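D-lactate dehydrogenase (Fermentative) (Pseudomonas aeruginosa, PDB 6ABJ) catalyses the NADH-linked interconversion of pyruvate and D-lactate as a tetrameric, probably fermentative, D-2-hydroxyacid dehydrogenase. Local coordinates at residues M17-F22 / F41-Q46; G160-V165 / G183-A188; L271-Y276 / V306-H311. All coordinates share one frame; numbering follows the deposited sequence.

In the fold
The three interactions illustrate how one device, a pair of parallel strands joined through a helix, is reused within a two-domain dehydrogenase. They follow one another along the chain. Interaction 1 pairs strands 18-21 and 42-45 in a five-stranded parallel sheet, whereas interactions 2 and 3 belong to the seven-stranded sheet of the NAD-binding domain. Interaction 3 holds the outermost strand at one side of that sheet within this chain, 306-308, while interaction 2 lies toward the other side; their centres are about 21 Å apart. The centre of interaction 1 is about 45 Å from that of interaction 2 and 31 Å from that of interaction 3. Interactions 2 and 3 border the NADH site; interaction 1 is remote from it.

Interaction 1 (M17-F22 / F41-Q46); sequences MRILFF and FELHFQ
Phe21 and Phe45 run next to each other from neighbouring strands, and CE1 of Phe45 sits over the centre of the Phe21 ring, 3.6 Å from Phe21 CD1. The ring planes differ by 32°, which makes this an oblique aromatic pair. Leu43 approaches the same ring at its edge, its CD2 methyl 3.9 Å from Phe21 CE1. Leu43 CD2 also touches Ile19 CD1 at 3.9 Å. An almost extended second torsion of Ile19 (chi2 158°) carries CD1 on to Phe41, where Ile19 CD1 meets Phe41 CD2 at 3.6 Å, so that the apolar contacts run on from Phe45 to Phe41, just before strand 42-45.

Arg18, Leu20, Glu42 and His44 occupy the other face. The Arg18 and Glu42 chains run alongside each other, with Arg18 CD 3.6 Å from Glu42 OE2; the guanidinium and carboxylate planes are 70° apart, and the charged atoms stay beyond salt-bridge distance. Instead, Glu42 OE2 offers its anti lone pair to His44 NE2 in a nearly straight hydrogen bond of 2.6 Å, lying in the imidazole plane.

Between the two faces runs the ladder of parallel strands 18-21 and 42-45, the first beta-alpha-beta unit of the chain, closed through helix 26-35. Its five backbone bonds include a short one, 2.7 Å, from Phe21 N to His44 O. Strand 42-45 is outermost in its sheet within this chain, while Leu20 bonds onward to Val63 and Cys65.

A second shell surrounds the polar ends. Arg18 NH2 is bonded to Gly60 O, and Phe61 takes part in a cation-pi contact with Arg18 and an edge-to-face contact with His44. On the apolar side, Phe32 of helix 26-35 meets Phe21 edge-to-face, and Ile331 of helix 317-335 packs on Ile19.

Interaction 2 (G160-V165 / G183-A188); sequences GKRVGV and GCELLA
Gly160 to Val165 and Gly183 to Ala188 are joined by five backbone hydrogen bonds, from Gly160 N to Gly183 O at one end to Val165 N and Leu187 O, 2.8 Å apart, at the other, and the parallel strand axes make an angle of 27°.

Arg162 and Glu185 are the polar pair on one face. Their side chains extend in company from adjacent strands, Glu185 being extended with CG anti to the backbone N (chi1 -179°). The NE of Arg162 bonds to Glu185 OE1 at 3.2 Å in a salt bridge that is nearly straight and lies in the guanidinium plane, yet reaches the oxygen from above the carboxylate, the two planes being 89° apart. A water donates to Glu185 OE1 at 2.7 Å and also to Gly160 O. Leu187 continues this face beside Gly164, whose CA comes within 3.3 Å of Leu187 O.

The other face is apolar. Val163 CG2 rests 3.7 Å from Cys184 CB, and Val165 CG2 meets Leu186 CD1 at 3.6 Å. Helix 170-181 covers these groups with Phe175, Ala176 and Met179, and then closes in a Schellman motif at Gly183, whose positive phi turns the chain into strand 185-189. This is the beta-alpha-beta opening of the Rossmann fold. Gly167, Gly169 and Gly172 fit its glycine-rich turn. Asp190 directly follows strand 185-189, and Ile171 lies in the first turn of helix 170-181; both bind NADH.

With one oxygen of Glu185 met by both Arg162 and a water, the two donors would favour the ionised carboxylate and tend to hold OE1 beside Arg162.

Interaction 3 (L271-Y276 / V306-H311); sequences LGLDVY and VVVTAH
Asp274 and Thr309 cross obliquely, and the hydroxyl of Thr309 donates to Asp274 OD1 over a short 2.6 Å, using the anti lone pair of that oxygen. Thr309 OG1 lies between its own backbone N and carbonyl carbon (chi1 52°), where it also bonds His124 NE2. The carboxylate is held by several bonds, because OD1 also accepts from Gln312 N and OD2 from Ala313 N.

Val275 meets His311 over a face of the imidazole. Its CG1 methyl stands 4.0 Å from the centroid of the His311 ring, displaced toward the rim, in a CH-pi contact. Asp274 OD2 comes to His311 CD2 at 3.6 Å, while His311 ND1 is bonded to Glu279 OE2, which fixes the rotation of the ring.

Deeper in the sheet, Leu271 and Val306 pack flank to flank, Leu271 CB to Val306 CG2 4.0 Å. Three regular backbone bonds join 271-276 to 306-311, among them Thr309 N to Leu273 O at 2.9 Å; a weak one, His311 N to Asp274 O, follows.

In Rossmann-type domains the dinucleotide binds at the carboxyl ends of the parallel strands, and Asp274, an NADH-binding residue, stands at such an end, with Thr248 and Phe314 nearby.

Interaction 1 (M17-F22 / F41-Q46)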
loop_
_atom_site.group_PDB
_atom_site.type_symbol
_atom_site.label_atom_id
_atom_site.label_comp_id
_atom_site.label_asym_id
_atom_site.label_seq_id
_atom_site.Cartn_x
_atom_site.Cartn_y
_atom_site.Cartn_z
ATOM N N MET B 17 35.997 4.128 29.292
ATOM C CA MET B 17 34.612 3.904 29.813
ATOM C C MET B 17 33.787 3.292 28.682
ATOM O O MET B 17 33.658 3.898 27.617
ATOM C CB MET B 17 33.939 5.206 30.250
ATOM C CG MET B 17 32.471 5.037 30.641
ATOM S SD MET B 17 32.201 4.846 32.417
ATOM C CE MET B 17 31.931 6.557 32.902
ATOM N N ARG B 18 33.215 2.112 28.939
ATOM C CA ARG B 18 32.589 1.308 27.901
ATOM C C ARG B 18 31.061 1.341 28.087
ATOM O O ARG B 18 30.567 1.250 29.233
ATOM C CB ARG B 18 33.107 -0.143 27.903
ATOM C CG ARG B 18 34.623 -0.275 27.746
ATOM C CD ARG B 18 35.038 -1.690 27.356
ATOM N NE ARG B 18 34.391 -2.705 28.211
ATOM C CZ ARG B 18 34.002 -3.917 27.811
ATOM N NH1 ARG B 18 34.135 -4.278 26.550
ATOM N NH2 ARG B 18 33.443 -4.769 28.674
ATOM N N ILE B 19 30.337 1.502 26.973
ATOM C CA ILE B 19 28.843 1.634 27.017
ATOM C C ILE B 19 28.267 0.644 26.027
ATOM O O ILE B 19 28.694 0.605 24.868
ATOM C CB ILE B 19 28.333 3.061 26.673
ATOM C CG1 ILE B 19 28.957 4.122 27.588
ATOM C CG2 ILE B 19 26.807 3.142 26.815
ATOM C CD1 ILE B 19 28.945 5.522 27.033
ATOM N N LEU B 20 27.402 -0.236 26.530
ATOM C CA LEU B 20 26.699 -1.187 25.691
ATOM C C LEU B 20 25.261 -0.687 25.458
ATOM O O LEU B 20 24.493 -0.523 26.412
ATOM C CB LEU B 20 26.692 -2.609 26.308
ATOM C CG LEU B 20 25.954 -3.687 25.488
ATOM C CD1 LEU B 20 26.579 -3.893 24.107
ATOM C CD2 LEU B 20 25.922 -4.993 26.281
ATOM N N PHE B 21 24.907 -0.486 24.179
ATOM C CA PHE B 21 23.547 -0.100 23.778
ATOM C C PHE B 21 22.725 -1.319 23.332
ATOM O O PHE B 21 23.187 -2.053 22.469
ATOM C CB PHE B 21 23.615 0.844 22.579
ATOM C CG PHE B 21 24.272 2.180 22.866
ATOM C CD1 PHE B 21 25.664 2.286 23.014
ATOM C CD2 PHE B 21 23.502 3.326 22.950
ATOM C CE1 PHE B 21 26.256 3.524 23.264
ATOM C CE2 PHE B 21 24.079 4.560 23.166
ATOM C CZ PHE B 21 25.468 4.658 23.350
ATOM N N PHE B 22 21.573 -1.543 23.975
ATOM C CA PHE B 22 20.669 -2.573 23.588
ATOM C C PHE B 22 19.582 -1.884 22.721
ATOM O O PHE B 22 19.466 -0.651 22.739
ATOM C CB PHE B 22 20.009 -3.254 24.783
ATOM C CG PHE B 22 20.887 -4.194 25.507
ATOM C CD1 PHE B 22 20.965 -5.529 25.131
ATOM C CD2 PHE B 22 21.691 -3.732 26.574
ATOM C CE1 PHE B 22 21.805 -6.410 25.797
ATOM C CE2 PHE B 22 22.546 -4.612 27.238
ATOM C CZ PHE B 22 22.594 -5.961 26.850
ATOM N N PHE B 41 34.076 8.017 24.614
ATOM C CA PHE B 41 33.704 6.770 25.234
ATOM C C PHE B 41 33.860 5.627 24.215
ATOM O O PHE B 41 33.957 5.843 23.024
ATOM C CB PHE B 41 32.275 6.873 25.795
ATOM C CG PHE B 41 32.096 7.938 26.877
ATOM C CD1 PHE B 41 33.120 8.270 27.771
ATOM C CD2 PHE B 41 30.864 8.584 27.034
ATOM C CE1 PHE B 41 32.920 9.235 28.772
ATOM C CE2 PHE B 41 30.651 9.523 28.045
ATOM C CZ PHE B 41 31.675 9.854 28.920
ATOM N N GLU B 42 33.897 4.396 24.692
ATOM C CA GLU B 42 33.948 3.233 23.818
ATOM C C GLU B 42 32.516 2.761 23.690
ATOM O O GLU B 42 31.947 2.219 24.649
ATOM C CB GLU B 42 34.819 2.093 24.410
ATOM C CG GLU B 42 34.975 0.872 23.482
ATOM C CD GLU B 42 35.847 -0.236 24.066
ATOM O OE1 GLU B 42 36.812 0.075 24.776
ATOM O OE2 GLU B 42 35.565 -1.435 23.837
ATOM N N LEU B 43 31.959 2.939 22.500
ATOM C CA LEU B 43 30.555 2.607 22.225
ATOM C C LEU B 43 30.358 1.287 21.547
ATOM O O LEU B 43 30.908 1.066 20.482
ATOM C CB LEU B 43 29.963 3.675 21.329
ATOM C CG LEU B 43 30.206 5.125 21.780
ATOM C CD1 LEU B 43 29.478 6.058 20.825
ATOM C CD2 LEU B 43 29.716 5.367 23.209
ATOM N N HIS B 44 29.537 0.428 22.166
ATOM C CA HIS B 44 29.147 -0.870 21.604
ATOM C C HIS B 44 27.641 -0.897 21.353
ATOM O O HIS B 44 26.828 -0.677 22.269
ATOM C CB HIS B 44 29.575 -2.016 22.542
ATOM C CG HIS B 44 31.068 -2.229 22.584
ATOM N ND1 HIS B 44 31.706 -3.198 21.837
ATOM C CD2 HIS B 44 32.046 -1.583 23.264
ATOM C CE1 HIS B 44 33.009 -3.145 22.057
ATOM N NE2 HIS B 44 33.241 -2.165 22.912
ATOM N N PHE B 45 27.277 -1.179 20.112
ATOM C CA PHE B 45 25.855 -1.206 19.659
ATOM C C PHE B 45 25.372 -2.630 19.392
ATOM O O PHE B 45 25.714 -3.215 18.420
ATOM C CB PHE B 45 25.682 -0.351 18.399
ATOM C CG PHE B 45 25.986 1.087 18.620
ATOM C CD1 PHE B 45 25.081 1.896 19.317
ATOM C CD2 PHE B 45 27.171 1.647 18.193
ATOM C CE1 PHE B 45 25.339 3.237 19.549
ATOM C CE2 PHE B 45 27.446 2.992 18.453
ATOM C CZ PHE B 45 26.540 3.792 19.127
ATOM N N GLN B 46 24.553 -3.151 20.280
ATOM C CA GLN B 46 23.869 -4.419 20.118
ATOM C C GLN B 46 22.426 -4.194 19.637
ATOM O O GLN B 46 21.615 -3.509 20.280
ATOM C CB GLN B 46 23.836 -5.109 21.484
ATOM C CG GLN B 46 22.988 -6.344 21.616
ATOM C CD GLN B 46 23.330 -7.357 20.549
ATOM O OE1 GLN B 46 22.469 -7.761 19.737
ATOM N NE2 GLN B 46 24.607 -7.734 20.507
#

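Interaction 2 (G160-V165 / G183-A188)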
loop_
_atom_site.group_PDB
_atom_site.type_symbol
_atom_site.label_atom_id
_atom_site.label_comp_id
_atom_site.label_asym_id
_atom_site.label_seq_id
_atom_site.Cartn_x
_atom_site.Cartn_y
_atom_site.Cartn_z
ATOM N N GLY B 160 -8.132 30.520 10.037
ATOM C CA GLY B 160 -9.409 30.870 10.597
ATOM C C GLY B 160 -9.971 29.808 11.541
ATOM O O GLY B 160 -10.887 30.100 12.340
ATOM N N LYS B 161 -9.412 28.590 11.536
ATOM C CA LYS B 161 -9.948 27.544 12.402
ATOM C C LYS B 161 -9.475 27.724 13.862
ATOM O O LYS B 161 -8.438 28.338 14.137
ATOM C CB LYS B 161 -9.543 26.139 11.921
ATOM C CG LYS B 161 -10.038 25.754 10.543
ATOM C CD LYS B 161 -11.569 25.824 10.479
ATOM C CE LYS B 161 -12.183 25.411 9.141
ATOM N NZ LYS B 161 -11.588 26.167 8.006
ATOM N N ARG B 162 -10.280 27.212 14.788
ATOM C CA ARG B 162 -9.945 27.241 16.212
ATOM C C ARG B 162 -9.131 26.027 16.565
ATOM O O ARG B 162 -9.571 24.900 16.312
ATOM C CB ARG B 162 -11.242 27.245 17.041
ATOM C CG ARG B 162 -11.950 28.580 16.866
ATOM C CD ARG B 162 -13.412 28.571 17.223
ATOM N NE ARG B 162 -13.893 29.896 16.831
ATOM C CZ ARG B 162 -15.173 30.199 16.669
ATOM N NH1 ARG B 162 -16.102 29.273 16.873
ATOM N NH2 ARG B 162 -15.527 31.452 16.371
ATOM N N VAL B 163 -7.971 26.251 17.158
ATOM C CA VAL B 163 -7.058 25.227 17.510
ATOM C C VAL B 163 -6.899 25.302 19.026
ATOM O O VAL B 163 -6.483 26.323 19.549
ATOM C CB VAL B 163 -5.732 25.462 16.827
ATOM C CG1 VAL B 163 -4.691 24.469 17.314
ATOM C CG2 VAL B 163 -5.854 25.343 15.306
ATOM N N GLY B 164 -7.232 24.219 19.702
ATOM C CA GLY B 164 -7.185 24.167 21.151
ATOM C C GLY B 164 -5.995 23.377 21.633
ATOM O O GLY B 164 -5.837 22.174 21.354
ATOM N N VAL B 165 -5.162 24.064 22.413
ATOM C CA VAL B 165 -3.948 23.514 22.950
ATOM C C VAL B 165 -4.137 23.193 24.402
ATOM O O VAL B 165 -4.352 24.122 25.244
ATOM C CB VAL B 165 -2.835 24.526 22.810
ATOM C CG1 VAL B 165 -1.509 23.910 23.254
ATOM C CG2 VAL B 165 -2.780 25.037 21.386
ATOM N N GLY B 183 -2.545 31.444 10.821
ATOM C CA GLY B 183 -3.740 32.286 10.958
ATOM C C GLY B 183 -4.881 31.590 11.679
ATOM O O GLY B 183 -6.052 31.905 11.469
ATOM N N CYS B 184 -4.533 30.608 12.510
ATOM C CA CYS B 184 -5.546 29.942 13.294
ATOM C C CYS B 184 -5.866 30.846 14.488
ATOM O O CYS B 184 -5.038 31.645 14.925
ATOM C CB CYS B 184 -5.021 28.615 13.783
ATOM S SG CYS B 184 -4.591 27.479 12.445
ATOM N N GLU B 185 -7.047 30.634 15.030
ATOM C CA GLU B 185 -7.455 31.269 16.262
ATOM C C GLU B 185 -7.092 30.292 17.363
ATOM O O GLU B 185 -7.693 29.190 17.448
ATOM C CB GLU B 185 -8.960 31.497 16.222
ATOM C CG GLU B 185 -9.497 32.184 17.470
ATOM C CD GLU B 185 -10.991 32.384 17.488
ATOM O OE1 GLU B 185 -11.718 32.206 16.497
ATOM O OE2 GLU B 185 -11.429 32.707 18.585
ATOM N N LEU B 186 -6.163 30.691 18.235
ATOM C CA LEU B 186 -5.649 29.817 19.281
ATOM C C LEU B 186 -6.406 29.854 20.628
ATOM O O LEU B 186 -6.537 30.940 21.221
ATOM C CB LEU B 186 -4.231 30.155 19.596
ATOM C CG LEU B 186 -3.194 29.358 18.805
ATOM C CD1 LEU B 186 -3.168 27.907 19.206
ATOM C CD2 LEU B 186 -3.471 29.479 17.331
ATOM N N LEU B 187 -6.837 28.678 21.099
ATOM C CA LEU B 187 -7.491 28.471 22.394
ATOM C C LEU B 187 -6.591 27.598 23.218
ATOM O O LEU B 187 -5.862 26.745 22.717
ATOM C CB LEU B 187 -8.857 27.822 22.260
ATOM C CG LEU B 187 -9.783 28.431 21.219
ATOM C CD1 LEU B 187 -11.072 27.683 21.210
ATOM C CD2 LEU B 187 -10.031 29.894 21.433
ATOM N N ALA B 188 -6.577 27.844 24.507
ATOM C CA ALA B 188 -5.664 27.142 25.367
ATOM C C ALA B 188 -6.238 26.821 26.728
ATOM O O ALA B 188 -7.000 27.580 27.302
ATOM C CB ALA B 188 -4.433 27.995 25.544
HETATM O O HOH W 1 -11.652 32.226 13.772
#

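Interaction 3 (L271-Y276 / V306-H311)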
loop_
_atom_site.group_PDB
_atom_site.type_symbol
_atom_site.label_atom_id
_atom_site.label_comp_id
_atom_site.label_asym_id
_atom_site.label_seq_id
_atom_site.Cartn_x
_atom_site.Cartn_y
_atom_site.Cartn_z
ATOM N N LEU B 271 -8.181 11.517 13.670
ATOM C CA LEU B 271 -7.246 11.230 14.760
ATOM C C LEU B 271 -5.816 11.020 14.304
ATOM O O LEU B 271 -5.534 10.220 13.427
ATOM C CB LEU B 271 -7.741 10.001 15.530
ATOM C CG LEU B 271 -6.881 9.523 16.721
ATOM C CD1 LEU B 271 -7.044 10.419 17.913
ATOM C CD2 LEU B 271 -7.202 8.079 17.055
ATOM N N GLY B 272 -4.894 11.744 14.973
ATOM C CA GLY B 272 -3.476 11.611 14.758
ATOM C C GLY B 272 -2.826 11.212 16.079
ATOM O O GLY B 272 -2.927 11.961 17.020
ATOM N N LEU B 273 -2.207 10.042 16.112
ATOM C CA LEU B 273 -1.520 9.604 17.319
ATOM C C LEU B 273 -0.058 9.393 17.027
ATOM O O LEU B 273 0.291 8.778 16.040
ATOM C CB LEU B 273 -2.084 8.269 17.809
ATOM C CG LEU B 273 -3.542 8.179 18.207
ATOM C CD1 LEU B 273 -3.789 6.715 18.653
ATOM C CD2 LEU B 273 -3.990 9.158 19.248
ATOM N N ASP B 274 0.785 9.922 17.893
ATOM C CA ASP B 274 2.191 9.519 17.942
ATOM C C ASP B 274 2.526 8.684 19.196
ATOM O O ASP B 274 3.629 8.113 19.272
ATOM C CB ASP B 274 3.122 10.725 17.889
ATOM C CG ASP B 274 4.577 10.306 17.691
ATOM O OD1 ASP B 274 4.894 9.656 16.658
ATOM O OD2 ASP B 274 5.432 10.602 18.559
ATOM N N VAL B 275 1.549 8.510 20.064
ATOM C CA VAL B 275 1.729 7.744 21.286
ATOM C C VAL B 275 0.499 6.926 21.530
ATOM O O VAL B 275 -0.611 7.240 21.027
ATOM C CB VAL B 275 2.014 8.687 22.507
ATOM C CG1 VAL B 275 3.291 9.507 22.285
ATOM C CG2 VAL B 275 0.856 9.594 22.722
ATOM N N TYR B 276 0.686 5.881 22.315
ATOM C CA TYR B 276 -0.385 4.932 22.616
ATOM C C TYR B 276 -0.063 4.290 23.979
ATOM O O TYR B 276 1.099 4.050 24.314
ATOM C CB TYR B 276 -0.488 3.915 21.509
ATOM C CG TYR B 276 -1.548 2.898 21.692
ATOM C CD1 TYR B 276 -2.891 3.240 21.619
ATOM C CD2 TYR B 276 -1.227 1.569 21.903
ATOM C CE1 TYR B 276 -3.886 2.273 21.795
ATOM C CE2 TYR B 276 -2.217 0.613 22.057
ATOM C CZ TYR B 276 -3.531 0.971 22.024
ATOM O OH TYR B 276 -4.547 0.036 22.215
ATOM N N VAL B 306 -7.551 8.047 10.407
ATOM C CA VAL B 306 -6.571 7.880 11.506
ATOM C C VAL B 306 -5.178 7.643 10.970
ATOM O O VAL B 306 -5.006 6.857 10.063
ATOM C CB VAL B 306 -6.944 6.689 12.389
ATOM C CG1 VAL B 306 -5.892 6.408 13.435
ATOM C CG2 VAL B 306 -8.300 6.912 13.011
ATOM N N VAL B 307 -4.190 8.369 11.529
ATOM C CA VAL B 307 -2.767 8.136 11.226
ATOM C C VAL B 307 -2.053 7.965 12.555
ATOM O O VAL B 307 -2.206 8.807 13.432
ATOM C CB VAL B 307 -2.156 9.369 10.473
ATOM C CG1 VAL B 307 -0.662 9.206 10.341
ATOM C CG2 VAL B 307 -2.818 9.484 9.071
ATOM N N VAL B 308 -1.288 6.894 12.626
ATOM C CA VAL B 308 -0.501 6.542 13.817
ATOM C C VAL B 308 0.936 6.463 13.384
ATOM O O VAL B 308 1.256 5.803 12.410
ATOM C CB VAL B 308 -0.895 5.196 14.394
ATOM C CG1 VAL B 308 0.044 4.823 15.590
ATOM C CG2 VAL B 308 -2.345 5.215 14.790
ATOM N N THR B 309 1.803 7.244 14.088
ATOM C CA THR B 309 3.220 7.113 13.989
ATOM C C THR B 309 3.745 6.550 15.321
ATOM O O THR B 309 3.143 6.785 16.360
ATOM C CB THR B 309 3.907 8.472 13.595
ATOM O OG1 THR B 309 3.501 9.508 14.454
ATOM C CG2 THR B 309 3.500 8.887 12.127
ATOM N N ALA B 310 4.842 5.793 15.233
ATOM C CA ALA B 310 5.247 4.919 16.326
ATOM C C ALA B 310 6.258 5.606 17.248
ATOM O O ALA B 310 7.467 5.287 17.275
ATOM C CB ALA B 310 5.714 3.563 15.801
ATOM N N HIS B 311 5.745 6.625 17.919
ATOM C CA HIS B 311 6.511 7.544 18.767
ATOM C C HIS B 311 7.746 8.100 18.068
ATOM O O HIS B 311 8.920 7.850 18.453
ATOM C CB HIS B 311 6.863 6.916 20.100
ATOM C CG HIS B 311 7.129 7.941 21.164
ATOM N ND1 HIS B 311 6.807 7.732 22.480
ATOM C CD2 HIS B 311 7.569 9.223 21.078
ATOM C CE1 HIS B 311 7.032 8.845 23.168
ATOM N NE2 HIS B 311 7.512 9.762 22.343
#